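Local coordinates for protein putative 4-hydroxybenzoyl-CoA thioesterase (Geobacillus stearothermophilus, PDB 2OIW) that is predicted to hydrolyse thioesters, probably of coenzyme A, as a hotdog-fold thioesterase, at residues W30-I38 and D71-E79; I78-Y89 and R124-P134. All coordinates share one frame; numbering follows the deposited sequence.

Contact 1: residues W30-I38 and D71-E79; sequences WFEAGRHEI and DVTVYTGIE
Trp30, Phe31, Gly34 and Ile38 rest on Val72, Val74, Thr76 and Ile78, the every-other-residue face of strand 72-81, in the core packing of a hotdog fold, where a central helix lies across a curved antiparallel sheet. The axes of helix 30-34 and strand 72-78 come within 8.1 Å and cross at -56°. At one end CG2 of Val72 sits over a face of the Trp30 indole in a CH-pi contact, 4.1 Å from the centroid of the six-membered ring, while CG1 of the same valine reaches CZ3 and CH2 at the rim. Val74 straddles the carbonyl oxygen of Trp30 with its two methyls. Its CG1, placed opposite the backbone N (chi1 -170°), also meets CD1 of Phe31 at 4.0 Å. Gly34, with no side chain in the way, lets Val74 CG1 pack at its CA and brings its carbonyl up to Thr76 OG1; its CA and that of Val74, 5.8 Å apart, are the closest such pair. At the far end, the second helix 36-38 completes the packing: CD1 of Ile38 touches the CG2 methyl of Thr76 and lies 3.7 Å from CD1 of Ile78. The hydroxyl of Thr76 donates to a water, 2.5 Å from OG1, and that water donates to the carbonyl oxygen of Phe31 at 2.8 Å, a water-mediated link between helix and strand. Farther out, Phe31 touches Glu90 and Ile92 of neighbouring strand 85-94. Glu32 leaves the helix on the side away from strand 72-78, and its OE2 is bonded to ND2 of Asn23 and of Asn24 of a third subunit, so this side of the helix faces a neighbouring subunit. Arg35 runs its chain past Thr76 CG2 to a salt bridge between its NH2 and OE2 of Glu90.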
loop_
_atom_site.group_PDB
_atom_site.type_symbol
_atom_site.label_atom_id
_atom_site.label_comp_id
_atom_site.label_asym_id
_atom_site.label_seq_id
_atom_site.Cartn_x
_atom_site.Cartn_y
_atom_site.Cartn_z
ATOM N N TRP A 30 9.453 -3.639 -1.330
ATOM C CA TRP A 30 10.236 -4.878 -1.371
ATOM C C TRP A 30 11.690 -4.683 -0.879
ATOM O O TRP A 30 12.273 -5.554 -0.184
ATOM C CB TRP A 30 10.213 -5.355 -2.830
ATOM C CG TRP A 30 8.876 -5.917 -3.256
ATOM C CD1 TRP A 30 7.788 -6.184 -2.463
ATOM C CD2 TRP A 30 8.544 -6.374 -4.563
ATOM N NE1 TRP A 30 6.775 -6.731 -3.229
ATOM C CE2 TRP A 30 7.226 -6.862 -4.518
ATOM C CE3 TRP A 30 9.227 -6.368 -5.791
ATOM C CZ2 TRP A 30 6.586 -7.358 -5.649
ATOM C CZ3 TRP A 30 8.606 -6.886 -6.892
ATOM C CH2 TRP A 30 7.304 -7.378 -6.816
ATOM N N PHE A 31 12.286 -3.547 -1.234
ATOM C CA PHE A 31 13.604 -3.152 -0.694
ATOM C C PHE A 31 13.565 -3.026 0.820
ATOM O O PHE A 31 14.462 -3.510 1.497
ATOM C CB PHE A 31 14.096 -1.820 -1.299
ATOM C CG PHE A 31 14.750 -1.965 -2.651
ATOM C CD1 PHE A 31 15.545 -3.075 -2.955
ATOM C CD2 PHE A 31 14.600 -0.966 -3.598
ATOM C CE1 PHE A 31 16.167 -3.181 -4.200
ATOM C CE2 PHE A 31 15.204 -1.050 -4.830
ATOM C CZ PHE A 31 15.983 -2.153 -5.150
ATOM N N GLU A 32 12.530 -2.393 1.362
ATOM C CA GLU A 32 12.424 -2.325 2.832
ATOM C C GLU A 32 12.239 -3.716 3.458
ATOM O O GLU A 32 12.750 -3.994 4.542
ATOM C CB GLU A 32 11.287 -1.380 3.264
ATOM C CG GLU A 32 11.254 -1.140 4.812
ATOM C CD GLU A 32 9.998 -0.393 5.241
ATOM O OE1 GLU A 32 8.906 -0.940 5.000
ATOM O OE2 GLU A 32 10.102 0.754 5.752
ATOM N N ALA A 33 11.486 -4.584 2.780
ATOM C CA ALA A 33 11.352 -5.976 3.220
ATOM C C ALA A 33 12.747 -6.680 3.269
ATOM O O ALA A 33 13.056 -7.396 4.205
ATOM C CB ALA A 33 10.355 -6.733 2.281
ATOM N N GLY A 34 13.584 -6.458 2.259
ATOM C CA GLY A 34 14.968 -6.983 2.229
ATOM C C GLY A 34 15.921 -6.470 3.308
ATOM O O GLY A 34 16.945 -7.100 3.587
ATOM N N ARG A 35 15.598 -5.330 3.908
ATOM C CA ARG A 35 16.377 -4.752 5.043
ATOM C C ARG A 35 16.079 -5.386 6.430
ATOM O O ARG A 35 16.728 -5.060 7.446
ATOM C CB ARG A 35 16.151 -3.238 5.080
ATOM C CG ARG A 35 16.611 -2.523 3.803
ATOM C CD ARG A 35 16.189 -1.063 3.806
ATOM N NE ARG A 35 16.265 -0.524 2.452
ATOM C CZ ARG A 35 15.389 0.325 1.942
ATOM N NH1 ARG A 35 14.348 0.728 2.669
ATOM N NH2 ARG A 35 15.542 0.742 0.690
ATOM N N HIS A 36 15.116 -6.312 6.466
ATOM C CA HIS A 36 14.676 -6.978 7.704
ATOM C C HIS A 36 15.808 -7.433 8.648
ATOM O O HIS A 36 15.814 -7.090 9.836
ATOM C CB HIS A 36 13.817 -8.200 7.336
ATOM C CG HIS A 36 13.106 -8.813 8.499
ATOM N ND1 HIS A 36 11.965 -8.261 9.049
ATOM C CD2 HIS A 36 13.372 -9.929 9.218
ATOM C CE1 HIS A 36 11.556 -9.022 10.050
ATOM N NE2 HIS A 36 12.401 -10.031 10.183
ATOM N N GLU A 37 16.743 -8.227 8.121
ATOM C CA GLU A 37 17.889 -8.694 8.923
ATOM C C GLU A 37 18.782 -7.554 9.452
ATOM O O GLU A 37 19.366 -7.654 10.516
ATOM C CB GLU A 37 18.730 -9.682 8.122
ATOM C CG GLU A 37 18.004 -10.981 7.767
ATOM C CD GLU A 37 17.383 -11.687 8.972
ATOM O OE1 GLU A 37 17.966 -11.660 10.086
ATOM O OE2 GLU A 37 16.312 -12.306 8.792
ATOM N N ILE A 38 18.861 -6.472 8.701
ATOM C CA ILE A 38 19.580 -5.299 9.139
ATOM C C ILE A 38 18.848 -4.658 10.295
ATOM O O ILE A 38 19.469 -4.384 11.314
ATOM C CB ILE A 38 19.836 -4.291 7.985
ATOM C CG1 ILE A 38 20.850 -4.896 6.998
ATOM C CG2 ILE A 38 20.377 -2.953 8.537
ATOM C CD1 ILE A 38 20.954 -4.161 5.623
ATOM N N ASP A 71 8.062 -15.370 -8.722
ATOM C CA ASP A 71 8.727 -14.843 -7.513
ATOM C C ASP A 71 9.836 -13.851 -7.871
ATOM O O ASP A 71 10.320 -13.828 -8.994
ATOM C CB ASP A 71 9.267 -15.989 -6.641
ATOM C CG ASP A 71 8.153 -16.677 -5.871
ATOM O OD1 ASP A 71 7.005 -16.150 -5.873
ATOM O OD2 ASP A 71 8.425 -17.722 -5.255
ATOM N N VAL A 72 10.199 -13.013 -6.916
ATOM C CA VAL A 72 11.318 -12.083 -7.080
ATOM C C VAL A 72 12.237 -12.305 -5.902
ATOM O O VAL A 72 11.801 -12.827 -4.864
ATOM C CB VAL A 72 10.867 -10.607 -7.097
ATOM C CG1 VAL A 72 9.853 -10.368 -8.236
ATOM C CG2 VAL A 72 10.325 -10.170 -5.732
ATOM N N THR A 73 13.506 -11.965 -6.091
ATOM C CA THR A 73 14.502 -12.074 -5.039
ATOM C C THR A 73 15.166 -10.740 -4.825
ATOM O O THR A 73 15.679 -10.129 -5.767
ATOM C CB THR A 73 15.584 -13.123 -5.369
ATOM O OG1 THR A 73 14.938 -14.346 -5.720
ATOM C CG2 THR A 73 16.477 -13.362 -4.179
ATOM N N VAL A 74 15.158 -10.323 -3.563
ATOM C CA VAL A 74 15.819 -9.106 -3.116
ATOM C C VAL A 74 17.151 -9.480 -2.512
ATOM O O VAL A 74 17.226 -10.343 -1.629
ATOM C CB VAL A 74 14.930 -8.344 -2.105
ATOM C CG1 VAL A 74 15.509 -6.931 -1.805
ATOM C CG2 VAL A 74 13.477 -8.248 -2.681
ATOM N N TYR A 75 18.205 -8.855 -3.040
ATOM C CA TYR A 75 19.555 -8.945 -2.490
ATOM C C TYR A 75 19.892 -7.623 -1.843
ATOM O O TYR A 75 19.786 -6.569 -2.472
ATOM C CB TYR A 75 20.557 -9.223 -3.584
ATOM C CG TYR A 75 20.287 -10.511 -4.310
ATOM C CD1 TYR A 75 20.809 -11.723 -3.829
ATOM C CD2 TYR A 75 19.536 -10.531 -5.476
ATOM C CE1 TYR A 75 20.585 -12.914 -4.494
ATOM C CE2 TYR A 75 19.289 -11.736 -6.145
ATOM C CZ TYR A 75 19.828 -12.909 -5.648
ATOM O OH TYR A 75 19.594 -14.086 -6.281
ATOM N N THR A 76 20.341 -7.691 -0.599
ATOM C CA THR A 76 20.541 -6.503 0.208
ATOM C C THR A 76 21.892 -6.619 0.883
ATOM O O THR A 76 22.161 -7.596 1.573
ATOM C CB THR A 76 19.409 -6.342 1.246
ATOM O OG1 THR A 76 18.127 -6.400 0.578
ATOM C CG2 THR A 76 19.557 -4.992 1.971
ATOM N N GLY A 77 22.748 -5.633 0.641
ATOM C CA GLY A 77 24.094 -5.650 1.192
ATOM C C GLY A 77 24.437 -4.286 1.737
ATOM O O GLY A 77 23.683 -3.318 1.546
ATOM N N ILE A 78 25.596 -4.208 2.384
ATOM C CA ILE A 78 26.095 -2.968 2.945
ATOM C C ILE A 78 27.165 -2.387 2.025
ATOM O O ILE A 78 28.201 -3.010 1.818
ATOM C CB ILE A 78 26.678 -3.211 4.370
ATOM C CG1 ILE A 78 25.611 -3.821 5.311
ATOM C CG2 ILE A 78 27.320 -1.915 4.949
ATOM C CD1 ILE A 78 24.421 -2.887 5.554
ATOM N N GLU A 79 26.920 -1.205 1.459
ATOM C CA GLU A 79 27.952 -0.564 0.629
ATOM C C GLU A 79 28.934 0.301 1.445
ATOM O O GLU A 79 30.110 0.415 1.097
ATOM C CB GLU A 79 27.338 0.281 -0.482
ATOM C CG GLU A 79 28.383 0.782 -1.468
ATOM C CD GLU A 79 27.841 1.741 -2.520
ATOM O OE1 GLU A 79 26.996 2.602 -2.183
ATOM O OE2 GLU A 79 28.303 1.650 -3.690
HETATM O O HOH W 1 16.866 -4.245 0.224
#

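Contact 2: residues I78-Y89 and R124-P134; sequences IERIGNTSLTIY and RVKLREHVWQP
Arg124 reaches from helix 124-128 to the turn between strands 72-81 and 85-94, where its guanidinium edge grips two successive carbonyls. NH1 donates to Gly82 O at 2.8 Å, nearly straight and close to the guanidinium plane; NH2 donates to Asn83 O at 2.7 Å, meeting a lone pair in the carbonyl plane through a more bent bond of 135°. The side chain is extended from CG to NE, which spans the gap to the turn. Past the helix the chain pairs with Ile78 of strand 72-81 in a single beta bridge: Ile78 N donates to His130 O, and Ile78 O receives Trp132 N at 2.9 Å from above its carbonyl plane. Gln133 NE2 then gives Glu79 O an almost linear bond of 2.7 Å, and Glu79 O lies in the plane of the Gln133 amide. Glu79 and Arg80 both face Thr87, a classic beta bulge, and the Glu79 carboxylate is engaged by Arg103. Between the polar ends, CD1 of Ile81 fits against Leu127 CB and Arg128 CG, and Leu127 CD2 meets CD1 of both Ile78 and Leu86. Beyond the bridge, Tyr89 turns an edge toward the face of Trp132, planes at 77° in a T-shaped pair, while Pro134 CG sits over the centre of one tyrosine face, 3.6 Å from the ring centroid. Four strand or turn carbonyls, of Ile78, Glu79, Gly82 and Asn83, thus receive donors from the C-terminal segment, so its polar links rest largely on backbone carbonyls, alongside substantial apolar and aromatic packing.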
loop_
_atom_site.group_PDB
_atom_site.type_symbol
_atom_site.label_atom_id
_atom_site.label_comp_id
_atom_site.label_asym_id
_atom_site.label_seq_id
_atom_site.Cartn_x
_atom_site.Cartn_y
_atom_site.Cartn_z
ATOM N N ILE A 78 25.596 -4.208 2.384
ATOM C CA ILE A 78 26.095 -2.968 2.945
ATOM C C ILE A 78 27.165 -2.387 2.025
ATOM O O ILE A 78 28.201 -3.010 1.818
ATOM C CB ILE A 78 26.678 -3.211 4.370
ATOM C CG1 ILE A 78 25.611 -3.821 5.311
ATOM C CG2 ILE A 78 27.320 -1.915 4.949
ATOM C CD1 ILE A 78 24.421 -2.887 5.554
ATOM N N GLU A 79 26.920 -1.205 1.459
ATOM C CA GLU A 79 27.952 -0.564 0.629
ATOM C C GLU A 79 28.934 0.301 1.445
ATOM O O GLU A 79 30.110 0.415 1.097
ATOM C CB GLU A 79 27.338 0.281 -0.482
ATOM C CG GLU A 79 28.383 0.782 -1.468
ATOM C CD GLU A 79 27.841 1.741 -2.520
ATOM O OE1 GLU A 79 26.996 2.602 -2.183
ATOM O OE2 GLU A 79 28.303 1.650 -3.690
ATOM N N ARG A 80 28.449 0.929 2.511
ATOM C CA ARG A 80 29.319 1.685 3.398
ATOM C C ARG A 80 28.782 1.605 4.816
ATOM O O ARG A 80 27.595 1.757 5.047
ATOM C CB ARG A 80 29.417 3.142 2.930
ATOM C CG ARG A 80 30.493 3.961 3.622
ATOM C CD ARG A 80 30.226 5.419 3.334
ATOM N NE ARG A 80 31.457 6.196 3.369
ATOM C CZ ARG A 80 31.928 6.784 4.460
ATOM N NH1 ARG A 80 31.259 6.688 5.603
ATOM N NH2 ARG A 80 33.055 7.471 4.406
ATOM N N ILE A 81 29.671 1.339 5.769
ATOM C CA ILE A 81 29.337 1.490 7.189
ATOM C C ILE A 81 29.920 2.820 7.636
ATOM O O ILE A 81 31.128 2.976 7.674
ATOM C CB ILE A 81 29.916 0.340 8.061
ATOM C CG1 ILE A 81 29.529 -1.028 7.467
ATOM C CG2 ILE A 81 29.416 0.472 9.513
ATOM C CD1 ILE A 81 30.258 -2.266 8.052
ATOM N N GLY A 82 29.062 3.796 7.917
ATOM C CA GLY A 82 29.547 5.107 8.324
ATOM C C GLY A 82 29.696 5.166 9.837
ATOM O O GLY A 82 29.786 4.147 10.501
ATOM N N ASN A 83 29.700 6.368 10.399
ATOM C CA ASN A 83 29.791 6.509 11.842
ATOM C C ASN A 83 28.455 6.220 12.506
ATOM O O ASN A 83 28.363 5.325 13.325
ATOM C CB ASN A 83 30.320 7.903 12.228
ATOM C CG ASN A 83 30.639 8.015 13.699
ATOM O OD1 ASN A 83 31.162 7.085 14.311
ATOM N ND2 ASN A 83 30.337 9.169 14.277
ATOM N N THR A 84 27.425 6.984 12.134
ATOM C CA THR A 84 26.086 6.840 12.701
ATOM C C THR A 84 25.116 6.372 11.619
ATOM O O THR A 84 23.909 6.236 11.877
ATOM C CB THR A 84 25.551 8.189 13.228
ATOM O OG1 THR A 84 25.317 9.059 12.116
ATOM C CG2 THR A 84 26.530 8.833 14.188
ATOM N N SER A 85 25.643 6.165 10.410
ATOM C CA SER A 85 24.833 5.790 9.257
ATOM C C SER A 85 25.340 4.567 8.541
ATOM O O SER A 85 26.443 4.100 8.796
ATOM C CB SER A 85 24.688 6.957 8.254
ATOM O OG SER A 85 25.947 7.385 7.792
ATOM N N LEU A 86 24.517 4.032 7.657
ATOM C CA LEU A 86 24.995 2.997 6.777
ATOM C C LEU A 86 24.312 3.167 5.443
ATOM O O LEU A 86 23.203 3.674 5.365
ATOM C CB LEU A 86 24.807 1.593 7.401
ATOM C CG LEU A 86 23.518 0.781 7.329
ATOM C CD1 LEU A 86 23.546 -0.336 8.393
ATOM C CD2 LEU A 86 22.303 1.634 7.546
ATOM N N THR A 87 25.027 2.822 4.389
ATOM C CA THR A 87 24.533 2.979 3.031
ATOM C C THR A 87 24.384 1.561 2.520
ATOM O O THR A 87 25.374 0.783 2.454
ATOM C CB THR A 87 25.512 3.774 2.181
ATOM O OG1 THR A 87 25.748 5.042 2.816
ATOM C CG2 THR A 87 24.978 3.973 0.777
ATOM N N ILE A 88 23.142 1.243 2.171
ATOM C CA ILE A 88 22.771 -0.053 1.684
ATOM C C ILE A 88 22.780 -0.071 0.155
ATOM O O ILE A 88 22.295 0.867 -0.487
ATOM C CB ILE A 88 21.360 -0.365 2.188
ATOM C CG1 ILE A 88 21.350 -0.562 3.719
ATOM C CG2 ILE A 88 20.741 -1.516 1.432
ATOM C CD1 ILE A 88 19.949 -0.507 4.295
ATOM N N TYR A 89 23.329 -1.136 -0.421
ATOM C CA TYR A 89 23.155 -1.400 -1.831
ATOM C C TYR A 89 22.184 -2.583 -1.975
ATOM O O TYR A 89 22.283 -3.546 -1.225
ATOM C CB TYR A 89 24.493 -1.672 -2.549
ATOM C CG TYR A 89 24.274 -1.939 -4.011
ATOM C CD1 TYR A 89 23.939 -0.909 -4.877
ATOM C CD2 TYR A 89 24.335 -3.237 -4.516
ATOM C CE1 TYR A 89 23.695 -1.155 -6.224
ATOM C CE2 TYR A 89 24.095 -3.492 -5.830
ATOM C CZ TYR A 89 23.778 -2.455 -6.686
ATOM O OH TYR A 89 23.534 -2.726 -8.008
ATOM N N ARG A 124 28.857 -3.396 14.153
ATOM C CA ARG A 124 29.808 -3.136 13.054
ATOM C C ARG A 124 30.432 -4.430 12.558
ATOM O O ARG A 124 30.502 -4.683 11.360
ATOM C CB ARG A 124 30.920 -2.193 13.513
ATOM C CG ARG A 124 30.497 -0.759 13.671
ATOM C CD ARG A 124 31.680 0.159 14.020
ATOM N NE ARG A 124 31.149 1.446 14.445
ATOM C CZ ARG A 124 30.769 2.416 13.617
ATOM N NH1 ARG A 124 30.905 2.278 12.287
ATOM N NH2 ARG A 124 30.259 3.531 14.121
ATOM N N VAL A 125 30.892 -5.241 13.510
ATOM C CA VAL A 125 31.428 -6.565 13.210
ATOM C C VAL A 125 30.431 -7.396 12.402
ATOM O O VAL A 125 30.791 -7.982 11.369
ATOM C CB VAL A 125 31.787 -7.327 14.490
ATOM C CG1 VAL A 125 32.575 -8.598 14.145
ATOM C CG2 VAL A 125 32.572 -6.433 15.431
ATOM N N LYS A 126 29.186 -7.440 12.874
ATOM C CA LYS A 126 28.112 -8.173 12.178
ATOM C C LYS A 126 27.850 -7.650 10.757
ATOM O O LYS A 126 27.714 -8.432 9.802
ATOM C CB LYS A 126 26.824 -8.139 13.012
ATOM C CG LYS A 126 27.024 -8.707 14.420
ATOM C CD LYS A 126 25.727 -9.064 15.099
ATOM C CE LYS A 126 25.956 -10.270 16.000
ATOM N NZ LYS A 126 26.465 -11.461 15.221
ATOM N N LEU A 127 27.813 -6.325 10.630
ATOM C CA LEU A 127 27.608 -5.659 9.345
ATOM C C LEU A 127 28.749 -5.888 8.353
ATOM O O LEU A 127 28.497 -6.067 7.165
ATOM C CB LEU A 127 27.398 -4.160 9.566
ATOM C CG LEU A 127 26.145 -3.691 10.311
ATOM C CD1 LEU A 127 26.290 -2.232 10.757
ATOM C CD2 LEU A 127 24.894 -3.893 9.458
ATOM N N ARG A 128 29.995 -5.891 8.848
ATOM C CA ARG A 128 31.191 -6.068 8.001
ATOM C C ARG A 128 31.138 -7.378 7.207
ATOM O O ARG A 128 31.753 -7.511 6.145
ATOM C CB ARG A 128 32.488 -6.056 8.834
ATOM C CG ARG A 128 33.074 -4.687 9.208
ATOM C CD ARG A 128 34.149 -4.845 10.318
ATOM N NE ARG A 128 34.246 -3.630 11.136
ATOM C CZ ARG A 128 34.735 -3.562 12.371
ATOM N NH1 ARG A 128 35.200 -4.647 12.986
ATOM N NH2 ARG A 128 34.759 -2.390 12.996
ATOM N N GLU A 129 30.411 -8.352 7.736
ATOM C CA GLU A 129 30.331 -9.643 7.087
ATOM C C GLU A 129 29.130 -9.721 6.152
ATOM O O GLU A 129 28.792 -10.797 5.671
ATOM C CB GLU A 129 30.350 -10.785 8.125
ATOM C CG GLU A 129 31.659 -11.646 8.163
ATOM C CD GLU A 129 32.968 -10.844 8.155
ATOM O OE1 GLU A 129 33.155 -9.944 9.018
ATOM O OE2 GLU A 129 33.833 -11.131 7.288
ATOM N N HIS A 130 28.489 -8.579 5.897
ATOM C CA HIS A 130 27.471 -8.490 4.844
ATOM C C HIS A 130 27.759 -7.333 3.880
ATOM O O HIS A 130 26.848 -6.722 3.340
ATOM C CB HIS A 130 26.056 -8.398 5.429
ATOM C CG HIS A 130 25.691 -9.544 6.322
ATOM N ND1 HIS A 130 25.483 -10.820 5.850
ATOM C CD2 HIS A 130 25.502 -9.604 7.661
ATOM C CE1 HIS A 130 25.183 -11.619 6.859
ATOM N NE2 HIS A 130 25.188 -10.906 7.970
ATOM N N VAL A 131 29.040 -7.043 3.656
ATOM C CA VAL A 131 29.424 -5.950 2.765
ATOM C C VAL A 131 29.286 -6.377 1.291
ATOM O O VAL A 131 29.698 -7.482 0.907
ATOM C CB VAL A 131 30.841 -5.421 3.093
ATOM C CG1 VAL A 131 31.314 -4.415 2.057
ATOM C CG2 VAL A 131 30.841 -4.790 4.467
ATOM N N TRP A 132 28.683 -5.497 0.490
ATOM C CA TRP A 132 28.473 -5.725 -0.936
ATOM C C TRP A 132 28.697 -4.414 -1.676
ATOM O O TRP A 132 27.934 -3.439 -1.499
ATOM C CB TRP A 132 27.060 -6.259 -1.197
ATOM C CG TRP A 132 26.710 -6.563 -2.646
ATOM C CD1 TRP A 132 27.577 -6.863 -3.674
ATOM C CD2 TRP A 132 25.388 -6.644 -3.202
ATOM N NE1 TRP A 132 26.871 -7.096 -4.838
ATOM C CE2 TRP A 132 25.528 -6.975 -4.574
ATOM C CE3 TRP A 132 24.100 -6.456 -2.678
ATOM C CZ2 TRP A 132 24.422 -7.124 -5.427
ATOM C CZ3 TRP A 132 23.003 -6.601 -3.528
ATOM C CH2 TRP A 132 23.173 -6.931 -4.886
ATOM N N GLN A 133 29.761 -4.401 -2.483
ATOM C CA GLN A 133 30.179 -3.221 -3.222
ATOM C C GLN A 133 30.348 -3.567 -4.701
ATOM O O GLN A 133 31.352 -4.166 -5.088
ATOM C CB GLN A 133 31.460 -2.643 -2.606
ATOM C CG GLN A 133 31.208 -2.024 -1.236
ATOM C CD GLN A 133 32.451 -1.909 -0.381
ATOM O OE1 GLN A 133 33.456 -2.586 -0.614
ATOM N NE2 GLN A 133 32.379 -1.057 0.638
ATOM N N PRO A 134 29.352 -3.189 -5.531
ATOM C CA PRO A 134 29.259 -3.705 -6.898
ATOM C C PRO A 134 30.192 -3.002 -7.888
ATOM O O PRO A 134 30.631 -3.623 -8.871
ATOM C CB PRO A 134 27.789 -3.464 -7.257
ATOM C CG PRO A 134 27.425 -2.221 -6.477
ATOM C CD PRO A 134 28.258 -2.248 -5.216
#

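From the N terminus, helices 27-34 and 36-42 come first, and contact 1 closes when the chain, after strand 53-62, returns along strand 72-81. The bulged end of that strand opens contact 2, which closes only after strands 85-94 and 97-110, when helix 121-128 and the C-terminal tail come back. The two loops therefore follow in series, sharing Ile78 and Glu79. They also touch directly: Gly77 N probably bonds to Tyr89 O, and the Trp132 ring packs on Tyr75 O. Together they tie the central helices and the C-terminal helix and tail to one antiparallel sheet.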